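Long-range contacts in thiosulfate reductase (Thermus thermophilus, PDB 2VPZ), which probably reduces thiosulfate or polysulfide, using molybdenum, two molybdopterin guanine dinucleotides and a [4Fe-4S] cluster as cofactors: residues Leu121-Lys126 against Ala476-Pro481; Val235-Ser240 against Leu250-Gly255. One frame throughout, in Å; residues are numbered along the deposited sequence.

Both contacts are buried, but they lie on opposite sides of the chain's centre, their own centres about 47 Å apart. Each belongs to a different parallel sheet. In contact 1, helix 117-134 packs against the segment that leads into and forms strand 479-481, an outer strand of one sheet; the contact is carried by side-chain hydrocarbon, with no hydrogen bond between the two segments. Contact 2 lies where strands 231-235 and 248-250 of the other sheet run out into loops. There the chemistry is mixed: a short backbone pairing and some apolar packing lie beside polar bonds to the guanosine of a molybdopterin guanine dinucleotide.

Contact 1: residues Leu121-Lys126 against Ala476-Pro481; sequences LDHIAK and ADVILP
Ile124 meets both Val478 and Leu480 with its terminal methyl, and these two touches form the middle of the contact. Against Val478 it runs at a slant: Ile124 CD1 lies 3.6 Å from Val478 CG1, while further back along the chain Ile124 CG1 is 4.0 Å from Val478 CG2. Against Leu480 the two chains come tip to tip, Ile124 CD1 reaching Leu480 CD1 at 3.8 Å and sitting almost as near to Leu480 CD2, so that it faces both methyls of the fork. Leu480 CG is anti to its own carbonyl carbon (chi1 -50°), which brings that fork up to the helix. One turn back, Leu121 adds a looser touch, its CD2 4.4 Å from Leu480 CD1. At the other margin His123 and Val478 lie alongside and point opposite ways. The imidazole, with CG anti to the backbone N (chi1 -173°), presents ND1 to Val478 CG2 at 3.7 Å, the methyl approaching the ring obliquely. His123 ND1 is thus buried against hydrocarbon and has no hydrogen-bonding partner in the model. Leu525 of helix 518-528 also packs on Leu121 and Ile124, and Val463 of the adjacent strand 462-466 touches Ile124. The arrangement is that of an alpha/beta fold, in which a helix covers a parallel sheet, here at outer strand 479-481 and the residue leading into it.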
ATOM      1  N   LEU A 121     -14.183 -48.485 -43.854  1.00 54.50           N
ATOM      2  CA  LEU A 121     -15.571 -48.644 -43.427  1.00 54.15           C
ATOM      3  C   LEU A 121     -16.154 -50.058 -43.719  1.00 54.03           C
ATOM      4  O   LEU A 121     -16.959 -50.565 -42.934  1.00 54.18           O
ATOM      5  CB  LEU A 121     -16.465 -47.505 -44.025  1.00 54.37           C
ATOM      6  CG  LEU A 121     -16.351 -46.123 -43.328  1.00 55.23           C
ATOM      7  CD1 LEU A 121     -17.230 -45.071 -44.041  1.00 55.89           C
ATOM      8  CD2 LEU A 121     -16.755 -46.225 -41.839  1.00 54.84           C
ATOM      9  N   ASP A 122     -15.706 -50.708 -44.804  1.00 54.45           N
ATOM     10  CA  ASP A 122     -16.123 -52.085 -45.190  1.00 54.60           C
ATOM     11  C   ASP A 122     -15.529 -53.085 -44.198  1.00 54.42           C
ATOM     12  O   ASP A 122     -16.199 -54.006 -43.702  1.00 53.85           O
ATOM     13  CB  ASP A 122     -15.622 -52.508 -46.577  1.00 55.91           C
ATOM     14  CG  ASP A 122     -16.434 -51.917 -47.745  1.00 56.80           C
ATOM     15  OD1 ASP A 122     -17.471 -51.284 -47.490  1.00 57.90           O
ATOM     16  OD2 ASP A 122     -16.008 -52.123 -48.904  1.00 56.77           O
ATOM     17  N   HIS A 123     -14.232 -52.907 -43.954  1.00 54.56           N
ATOM     18  CA  HIS A 123     -13.468 -53.733 -43.026  1.00 54.50           C
ATOM     19  C   HIS A 123     -14.127 -53.740 -41.623  1.00 54.42           C
ATOM     20  O   HIS A 123     -14.194 -54.793 -40.979  1.00 54.37           O
ATOM     21  CB  HIS A 123     -11.990 -53.259 -42.964  1.00 54.30           C
ATOM     22  CG  HIS A 123     -11.070 -54.128 -42.176  1.00 54.20           C
ATOM     23  ND1 HIS A 123     -10.858 -53.961 -40.845  1.00 55.80           N
ATOM     24  CD2 HIS A 123     -10.327 -55.184 -42.534  1.00 54.76           C
ATOM     25  CE1 HIS A 123     -10.031 -54.885 -40.403  1.00 55.24           C
ATOM     26  NE2 HIS A 123      -9.691 -55.646 -41.417  1.00 54.91           N
ATOM     27  N   ILE A 124     -14.627 -52.598 -41.147  1.00 54.53           N
ATOM     28  CA  ILE A 124     -15.296 -52.534 -39.834  1.00 54.70           C
ATOM     29  C   ILE A 124     -16.662 -53.282 -39.847  1.00 55.96           C
ATOM     30  O   ILE A 124     -16.880 -54.155 -39.006  1.00 57.02           O
ATOM     31  CB  ILE A 124     -15.445 -51.023 -39.318  1.00 52.96           C
ATOM     32  CG1 ILE A 124     -14.082 -50.450 -38.939  1.00 51.30           C
ATOM     33  CG2 ILE A 124     -16.405 -50.982 -38.101  1.00 51.62           C
ATOM     34  CD1 ILE A 124     -13.906 -48.937 -39.213  1.00 50.94           C
ATOM     35  N   ALA A 125     -17.565 -52.981 -40.790  1.00 57.02           N
ATOM     36  CA  ALA A 125     -18.859 -53.697 -40.897  1.00 58.16           C
ATOM     37  C   ALA A 125     -18.687 -55.240 -41.065  1.00 59.13           C
ATOM     38  O   ALA A 125     -19.378 -56.029 -40.402  1.00 58.96           O
ATOM     39  CB  ALA A 125     -19.727 -53.129 -42.064  1.00 57.89           C
ATOM     40  N   LYS A 126     -17.782 -55.671 -41.939  1.00 59.72           N
ATOM     41  CA  LYS A 126     -17.517 -57.104 -42.146  1.00 60.83           C
ATOM     42  C   LYS A 126     -17.208 -57.798 -40.782  1.00 60.57           C
ATOM     43  O   LYS A 126     -17.832 -58.812 -40.433  1.00 59.74           O
ATOM     44  CB  LYS A 126     -16.348 -57.304 -43.137  1.00 62.66           C
ATOM     45  CG  LYS A 126     -16.362 -58.607 -43.964  1.00 64.92           C
ATOM     46  CD  LYS A 126     -15.349 -59.637 -43.442  1.00 65.92           C
ATOM     47  CE  LYS A 126     -14.746 -60.493 -44.573  1.00 66.15           C
ATOM     48  NZ  LYS A 126     -13.273 -60.747 -44.391  1.00 66.75           N
ATOM     49  N   ALA A 476      -5.214 -49.527 -31.982  1.00 43.77           N
ATOM     50  CA  ALA A 476      -6.375 -49.940 -32.768  1.00 45.27           C
ATOM     51  C   ALA A 476      -6.210 -50.671 -34.127  1.00 45.79           C
ATOM     52  O   ALA A 476      -5.192 -50.472 -34.820  1.00 45.51           O
ATOM     53  CB  ALA A 476      -7.290 -48.675 -33.007  1.00 44.01           C
ATOM     54  N   ASP A 477      -7.172 -51.549 -34.468  1.00 45.51           N
ATOM     55  CA  ASP A 477      -7.245 -52.192 -35.806  1.00 45.96           C
ATOM     56  C   ASP A 477      -8.135 -51.054 -36.435  1.00 46.78           C
ATOM     57  O   ASP A 477      -9.265 -50.887 -36.009  1.00 49.21           O
ATOM     58  CB  ASP A 477      -8.105 -53.500 -35.878  1.00 44.64           C
ATOM     59  CG  ASP A 477      -8.101 -54.325 -34.603  1.00 44.66           C
ATOM     60  OD1 ASP A 477      -6.992 -54.615 -34.107  1.00 43.91           O
ATOM     61  OD2 ASP A 477      -9.202 -54.689 -34.115  1.00 42.49           O
ATOM     62  N   VAL A 478      -7.658 -50.297 -37.420  1.00 45.64           N
ATOM     63  CA  VAL A 478      -8.455 -49.178 -37.962  1.00 44.27           C
ATOM     64  C   VAL A 478      -8.608 -47.960 -37.032  1.00 42.70           C
ATOM     65  O   VAL A 478      -9.208 -48.020 -35.926  1.00 41.79           O
ATOM     66  CB  VAL A 478      -9.949 -49.527 -38.435  1.00 44.51           C
ATOM     67  CG1 VAL A 478     -10.361 -48.590 -39.605  1.00 45.16           C
ATOM     68  CG2 VAL A 478     -10.102 -50.982 -38.856  1.00 44.25           C
ATOM     69  N   ILE A 479      -8.047 -46.854 -37.529  1.00 40.90           N
ATOM     70  CA  ILE A 479      -8.025 -45.520 -36.939  1.00 38.96           C
ATOM     71  C   ILE A 479      -8.805 -44.677 -37.968  1.00 38.64           C
ATOM     72  O   ILE A 479      -8.479 -44.719 -39.147  1.00 39.23           O
ATOM     73  CB  ILE A 479      -6.547 -44.941 -36.841  1.00 37.61           C
ATOM     74  CG1 ILE A 479      -5.707 -45.725 -35.839  1.00 35.57           C
ATOM     75  CG2 ILE A 479      -6.588 -43.434 -36.465  1.00 36.72           C
ATOM     76  CD1 ILE A 479      -4.178 -45.671 -36.072  1.00 30.75           C
ATOM     77  N   LEU A 480      -9.830 -43.933 -37.546  1.00 37.62           N
ATOM     78  CA  LEU A 480     -10.594 -43.067 -38.467  1.00 38.05           C
ATOM     79  C   LEU A 480     -10.397 -41.588 -38.044  1.00 39.10           C
ATOM     80  O   LEU A 480     -10.761 -41.222 -36.918  1.00 41.45           O
ATOM     81  CB  LEU A 480     -12.098 -43.467 -38.475  1.00 37.98           C
ATOM     82  CG  LEU A 480     -12.457 -44.958 -38.675  1.00 37.36           C
ATOM     83  CD1 LEU A 480     -13.979 -45.181 -38.583  1.00 36.70           C
ATOM     84  CD2 LEU A 480     -11.910 -45.483 -40.030  1.00 37.37           C
ATOM     85  N   PRO A 481      -9.812 -40.721 -38.930  1.00 39.18           N
ATOM     86  CA  PRO A 481      -9.615 -39.302 -38.565  1.00 38.90           C
ATOM     87  C   PRO A 481     -10.854 -38.401 -38.620  1.00 39.34           C
ATOM     88  O   PRO A 481     -11.382 -38.160 -39.717  1.00 40.75           O
ATOM     89  CB  PRO A 481      -8.485 -38.846 -39.483  1.00 38.34           C
ATOM     90  CG  PRO A 481      -8.678 -39.682 -40.746  1.00 38.29           C
ATOM     91  CD  PRO A 481      -9.266 -41.022 -40.265  1.00 38.53           C
TER

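Contact 2: residues Val235-Ser240 against Leu250-Gly255. With MGD (2-amino-5,6-dimercapto-7-methyl-3,7,8a,9-tetrahydro-8-oxa-1,3,9,10-tetraaza-anthracen-4-one guanosine dinucleotide), chain I.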
ATOM      1  N   VAL A 235     -14.038 -25.648   1.895  1.00 33.79           N
ATOM      2  CA  VAL A 235     -13.693 -26.858   2.645  1.00 32.99           C
ATOM      3  C   VAL A 235     -12.842 -27.686   1.655  1.00 33.63           C
ATOM      4  O   VAL A 235     -13.330 -28.093   0.592  1.00 32.51           O
ATOM      5  CB  VAL A 235     -14.990 -27.634   3.046  1.00 33.07           C
ATOM      6  CG1 VAL A 235     -14.640 -28.859   3.891  1.00 28.86           C
ATOM      7  CG2 VAL A 235     -15.966 -26.687   3.797  1.00 29.04           C
ATOM      8  N   ASP A 236     -11.573 -27.942   1.988  1.00 34.04           N
ATOM      9  CA  ASP A 236     -10.636 -28.630   1.082  1.00 34.16           C
ATOM     10  C   ASP A 236      -9.317 -28.888   1.864  1.00 33.93           C
ATOM     11  O   ASP A 236      -8.893 -28.040   2.645  1.00 32.89           O
ATOM     12  CB  ASP A 236     -10.355 -27.629  -0.103  1.00 34.02           C
ATOM     13  CG  ASP A 236      -9.771 -28.302  -1.383  1.00 35.83           C
ATOM     14  OD1 ASP A 236      -8.888 -29.182  -1.286  1.00 35.89           O
ATOM     15  OD2 ASP A 236     -10.177 -27.878  -2.516  1.00 35.32           O
ATOM     16  N   PRO A 237      -8.677 -30.075   1.686  1.00 33.63           N
ATOM     17  CA  PRO A 237      -7.406 -30.272   2.412  1.00 33.64           C
ATOM     18  C   PRO A 237      -6.271 -29.414   1.777  1.00 32.64           C
ATOM     19  O   PRO A 237      -5.154 -29.365   2.295  1.00 32.50           O
ATOM     20  CB  PRO A 237      -7.135 -31.779   2.304  1.00 32.72           C
ATOM     21  CG  PRO A 237      -7.911 -32.220   1.075  1.00 33.36           C
ATOM     22  CD  PRO A 237      -9.149 -31.334   1.090  1.00 33.81           C
ATOM     23  N   ARG A 238      -6.595 -28.738   0.665  1.00 32.25           N
ATOM     24  CA  ARG A 238      -5.620 -27.912  -0.099  1.00 32.11           C
ATOM     25  C   ARG A 238      -6.077 -26.420  -0.213  1.00 31.98           C
ATOM     26  O   ARG A 238      -7.248 -26.157  -0.496  1.00 31.83           O
ATOM     27  CB  ARG A 238      -5.430 -28.500  -1.523  1.00 33.10           C
ATOM     28  CG  ARG A 238      -4.104 -28.134  -2.264  1.00 33.56           C
ATOM     29  CD  ARG A 238      -4.161 -28.505  -3.765  1.00 34.04           C
ATOM     30  NE  ARG A 238      -5.472 -28.232  -4.352  1.00 34.01           N
ATOM     31  CZ  ARG A 238      -5.739 -27.266  -5.241  1.00 34.28           C
ATOM     32  NH1 ARG A 238      -4.768 -26.465  -5.659  1.00 34.45           N
ATOM     33  NH2 ARG A 238      -6.979 -27.089  -5.707  1.00 32.21           N
ATOM     34  N   PHE A 239      -5.170 -25.459   0.018  1.00 32.48           N
ATOM     35  CA  PHE A 239      -5.469 -24.008  -0.094  1.00 32.55           C
ATOM     36  C   PHE A 239      -5.445 -23.622  -1.588  1.00 33.67           C
ATOM     37  O   PHE A 239      -4.448 -23.064  -2.091  1.00 35.78           O
ATOM     38  CB  PHE A 239      -4.474 -23.103   0.677  1.00 32.23           C
ATOM     39  CG  PHE A 239      -4.937 -21.628   0.822  1.00 30.73           C
ATOM     40  CD1 PHE A 239      -5.849 -21.267   1.817  1.00 32.79           C
ATOM     41  CD2 PHE A 239      -4.420 -20.614   0.010  1.00 32.15           C
ATOM     42  CE1 PHE A 239      -6.265 -19.933   2.004  1.00 31.01           C
ATOM     43  CE2 PHE A 239      -4.823 -19.249   0.172  1.00 31.47           C
ATOM     44  CZ  PHE A 239      -5.754 -18.930   1.173  1.00 30.60           C
ATOM     45  N   SER A 240      -6.551 -23.900  -2.276  1.00 34.35           N
ATOM     46  CA  SER A 240      -6.750 -23.641  -3.714  1.00 35.29           C
ATOM     47  C   SER A 240      -6.966 -22.166  -4.116  1.00 35.33           C
ATOM     48  O   SER A 240      -6.874 -21.251  -3.274  1.00 36.71           O
ATOM     49  CB  SER A 240      -7.947 -24.441  -4.247  1.00 37.72           C
ATOM     50  OG  SER A 240      -9.194 -23.811  -3.934  1.00 36.40           O
ATOM     51  N   LEU A 250     -11.628 -24.088   5.664  1.00 40.70           N
ATOM     52  CA  LEU A 250     -11.622 -25.210   6.632  1.00 40.48           C
ATOM     53  C   LEU A 250     -10.678 -26.338   6.061  1.00 40.76           C
ATOM     54  O   LEU A 250     -11.098 -27.105   5.170  1.00 41.61           O
ATOM     55  CB  LEU A 250     -13.049 -25.770   6.928  1.00 40.07           C
ATOM     56  CG  LEU A 250     -14.300 -24.864   7.043  1.00 40.88           C
ATOM     57  CD1 LEU A 250     -15.478 -25.576   7.778  1.00 39.16           C
ATOM     58  CD2 LEU A 250     -13.952 -23.558   7.771  1.00 39.89           C
ATOM     59  N   PRO A 251      -9.386 -26.440   6.536  1.00 39.33           N
ATOM     60  CA  PRO A 251      -8.483 -27.495   6.031  1.00 38.23           C
ATOM     61  C   PRO A 251      -8.807 -28.921   6.527  1.00 37.64           C
ATOM     62  O   PRO A 251      -8.045 -29.504   7.316  1.00 37.48           O
ATOM     63  CB  PRO A 251      -7.071 -27.059   6.433  1.00 37.63           C
ATOM     64  CG  PRO A 251      -7.232 -25.892   7.397  1.00 38.09           C
ATOM     65  CD  PRO A 251      -8.725 -25.548   7.493  1.00 37.87           C
ATOM     66  N   ILE A 252      -9.923 -29.462   6.036  1.00 36.74           N
ATOM     67  CA  ILE A 252     -10.456 -30.776   6.401  1.00 35.05           C
ATOM     68  C   ILE A 252      -9.572 -32.008   6.165  1.00 36.60           C
ATOM     69  O   ILE A 252      -8.835 -32.119   5.174  1.00 36.00           O
ATOM     70  CB  ILE A 252     -11.866 -31.013   5.690  1.00 33.37           C
ATOM     71  CG1 ILE A 252     -12.818 -31.768   6.607  1.00 32.11           C
ATOM     72  CG2 ILE A 252     -11.667 -31.751   4.340  1.00 31.75           C
ATOM     73  CD1 ILE A 252     -13.939 -32.542   5.880  1.00 30.14           C
ATOM     74  N   LYS A 253      -9.611 -32.950   7.102  1.00 38.38           N
ATOM     75  CA  LYS A 253      -8.840 -34.175   6.939  1.00 40.00           C
ATOM     76  C   LYS A 253      -9.522 -34.909   5.746  1.00 40.08           C
ATOM     77  O   LYS A 253     -10.750 -35.040   5.733  1.00 41.30           O
ATOM     78  CB  LYS A 253      -8.875 -35.007   8.237  1.00 41.18           C
ATOM     79  CG  LYS A 253      -8.835 -36.493   8.008  1.00 43.64           C
ATOM     80  CD  LYS A 253      -8.528 -37.260   9.285  1.00 45.72           C
ATOM     81  CE  LYS A 253      -7.658 -38.481   9.001  1.00 47.21           C
ATOM     82  NZ  LYS A 253      -7.569 -39.408  10.172  1.00 48.35           N
ATOM     83  N   PRO A 254      -8.733 -35.372   4.724  1.00 39.42           N
ATOM     84  CA  PRO A 254      -9.363 -36.080   3.582  1.00 39.64           C
ATOM     85  C   PRO A 254     -10.298 -37.294   3.824  1.00 40.09           C
ATOM     86  O   PRO A 254      -9.955 -38.134   4.646  1.00 40.37           O
ATOM     87  CB  PRO A 254      -8.200 -36.469   2.680  1.00 38.27           C
ATOM     88  CG  PRO A 254      -7.097 -35.521   3.007  1.00 37.99           C
ATOM     89  CD  PRO A 254      -7.301 -35.152   4.492  1.00 38.48           C
ATOM     90  N   GLY A 255     -11.399 -37.347   3.054  1.00 40.35           N
ATOM     91  CA  GLY A 255     -12.406 -38.406   3.079  1.00 41.51           C
ATOM     92  C   GLY A 255     -13.306 -38.390   4.279  1.00 42.66           C
ATOM     93  O   GLY A 255     -13.918 -39.397   4.702  1.00 42.77           O
TER
HETATM   94  PB  MGD I1766     -13.436 -31.411  -7.179  1.00 29.45           P
HETATM   95  O1B MGD I1766     -12.953 -32.805  -7.241  1.00 30.92           O
HETATM   96  O2B MGD I1766     -14.602 -31.071  -6.398  1.00 30.31           O
HETATM   97  O3B MGD I1766     -13.545 -31.169  -8.757  1.00 28.55           O
HETATM   98  O3A MGD I1766     -13.466 -30.101 -11.065  1.00 23.67           O
HETATM   99  PA  MGD I1766     -14.272 -30.114  -9.710  1.00 26.89           P
HETATM  100  O1A MGD I1766     -15.609 -30.508 -10.133  1.00 27.59           O
HETATM  101  O2A MGD I1766     -14.236 -28.778  -9.136  1.00 24.89           O
HETATM  102  O5' MGD I1766     -12.296 -30.473  -6.684  1.00 31.16           O
HETATM  103  C5' MGD I1766     -10.879 -30.615  -6.805  1.00 31.22           C
HETATM  104  C4' MGD I1766     -10.460 -30.153  -5.418  1.00 31.10           C
HETATM  105  O4' MGD I1766     -10.947 -31.205  -4.600  1.00 32.35           O
HETATM  106  C3' MGD I1766      -8.944 -30.067  -5.098  1.00 33.43           C
HETATM  107  O3' MGD I1766      -8.615 -28.804  -4.463  1.00 31.24           O
HETATM  108  C2' MGD I1766      -8.674 -31.210  -4.088  1.00 34.38           C
HETATM  109  O2' MGD I1766      -7.917 -30.695  -3.000  1.00 33.50           O
HETATM  110  C1' MGD I1766     -10.046 -31.436  -3.502  1.00 35.91           C
HETATM  111  N9  MGD I1766     -10.269 -32.601  -2.604  1.00 38.88           N
HETATM  112  C8  MGD I1766      -9.641 -33.817  -2.667  1.00 40.67           C
HETATM  113  N7  MGD I1766     -10.075 -34.659  -1.687  1.00 40.55           N
HETATM  114  C5  MGD I1766     -10.986 -33.962  -0.960  1.00 40.14           C
HETATM  115  C6  MGD I1766     -11.768 -34.221   0.267  1.00 40.02           C
HETATM  116  O6  MGD I1766     -11.693 -35.353   0.756  1.00 39.30           O
HETATM  117  N1  MGD I1766     -12.579 -33.274   0.733  1.00 39.40           N
HETATM  118  C2  MGD I1766     -12.653 -32.040   0.163  1.00 40.16           C
HETATM  119  N2  MGD I1766     -13.503 -31.088   0.687  1.00 40.23           N
HETATM  120  N3  MGD I1766     -11.953 -31.717  -0.968  1.00 40.37           N
HETATM  121  C4  MGD I1766     -11.121 -32.613  -1.566  1.00 39.27           C
HETATM  122  C10 MGD I1766     -13.492 -31.011 -12.144  1.00 28.60           C
HETATM  123  C11 MGD I1766     -14.407 -30.383 -13.145  1.00 31.56           C
HETATM  124  O11 MGD I1766     -13.757 -29.215 -13.669  1.00 32.06           O
HETATM  125  C12 MGD I1766     -14.981 -31.379 -14.186  1.00 34.59           C
HETATM  126  S12 MGD I1766     -15.724 -32.816 -13.720  1.00 31.68           S
HETATM  127  C13 MGD I1766     -14.932 -31.155 -15.548  1.00 34.58           C
HETATM  128  S13 MGD I1766     -15.688 -32.230 -16.632  1.00 33.05           S
HETATM  129  C14 MGD I1766     -14.239 -29.939 -16.106  1.00 33.20           C
HETATM  130  N15 MGD I1766     -12.960 -30.152 -16.676  1.00 33.64           N
HETATM  131  C16 MGD I1766     -12.041 -29.138 -16.767  1.00 36.05           C
HETATM  132  C17 MGD I1766     -10.677 -29.257 -17.396  1.00 36.78           C
HETATM  133  O17 MGD I1766     -10.340 -30.345 -17.941  1.00 39.32           O
HETATM  134  N18 MGD I1766      -9.853 -28.156 -17.449  1.00 35.77           N
HETATM  135  C19 MGD I1766     -10.261 -27.014 -16.838  1.00 36.26           C
HETATM  136  N19 MGD I1766      -9.406 -26.010 -16.838  1.00 35.61           N
HETATM  137  N20 MGD I1766     -11.459 -26.802 -16.198  1.00 36.72           N
HETATM  138  C21 MGD I1766     -12.366 -27.827 -16.192  1.00 36.23           C
HETATM  139  N22 MGD I1766     -13.538 -27.733 -15.585  1.00 36.45           N
HETATM  140  C23 MGD I1766     -14.229 -28.857 -15.045  1.00 33.32           C
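Asp236 and Leu250 join the two segments through the backbone. A weak but nearly straight hydrogen bond runs from Asp236 N to Leu250 O (3.3 Å, 164°), just beyond the parallel Val235-Leu250 bridge; the same carbonyl accepts Ile252 N in an inverse gamma turn centred on Pro251. A CA-H...O contact returns from Pro251 CA to Asp236 O at 3.5 Å.

Among the apolar contacts, the two methyls of Val235 divide their partners, CG1 lying 3.9 Å from Ile252 CB and CG2 meeting the branch point of Leu250, while the Pro237 and Pro254 rings meet at a slant, Pro237 CB to Pro254 CG at 3.8 Å. Pro237 CD lies over the six-membered ring of the guanine, 3.5 Å from its N3; Ile252 CG2, on the same side, lies beyond the ring's N1 edge.

Polar bonds hold the edge of the base and the ribose. Val235 O accepts N2 and Gly255 N donates to O6. Asp236 OD2 accepts O3' at 2.7 Å; OD1 makes a very short bond to O2', its length doubtful, and also receives Arg238 N in an Asx turn, from above the carboxylate plane. Arg238, bent at chi3 (39°), brings the guanidinium edge to O3', with NH2 at 2.7 Å and NE bonding weakly. An acidic residue just past the second strand of a parallel sheet, facing the ribose diol, recalls the nucleotide sites of Rossmann-like folds.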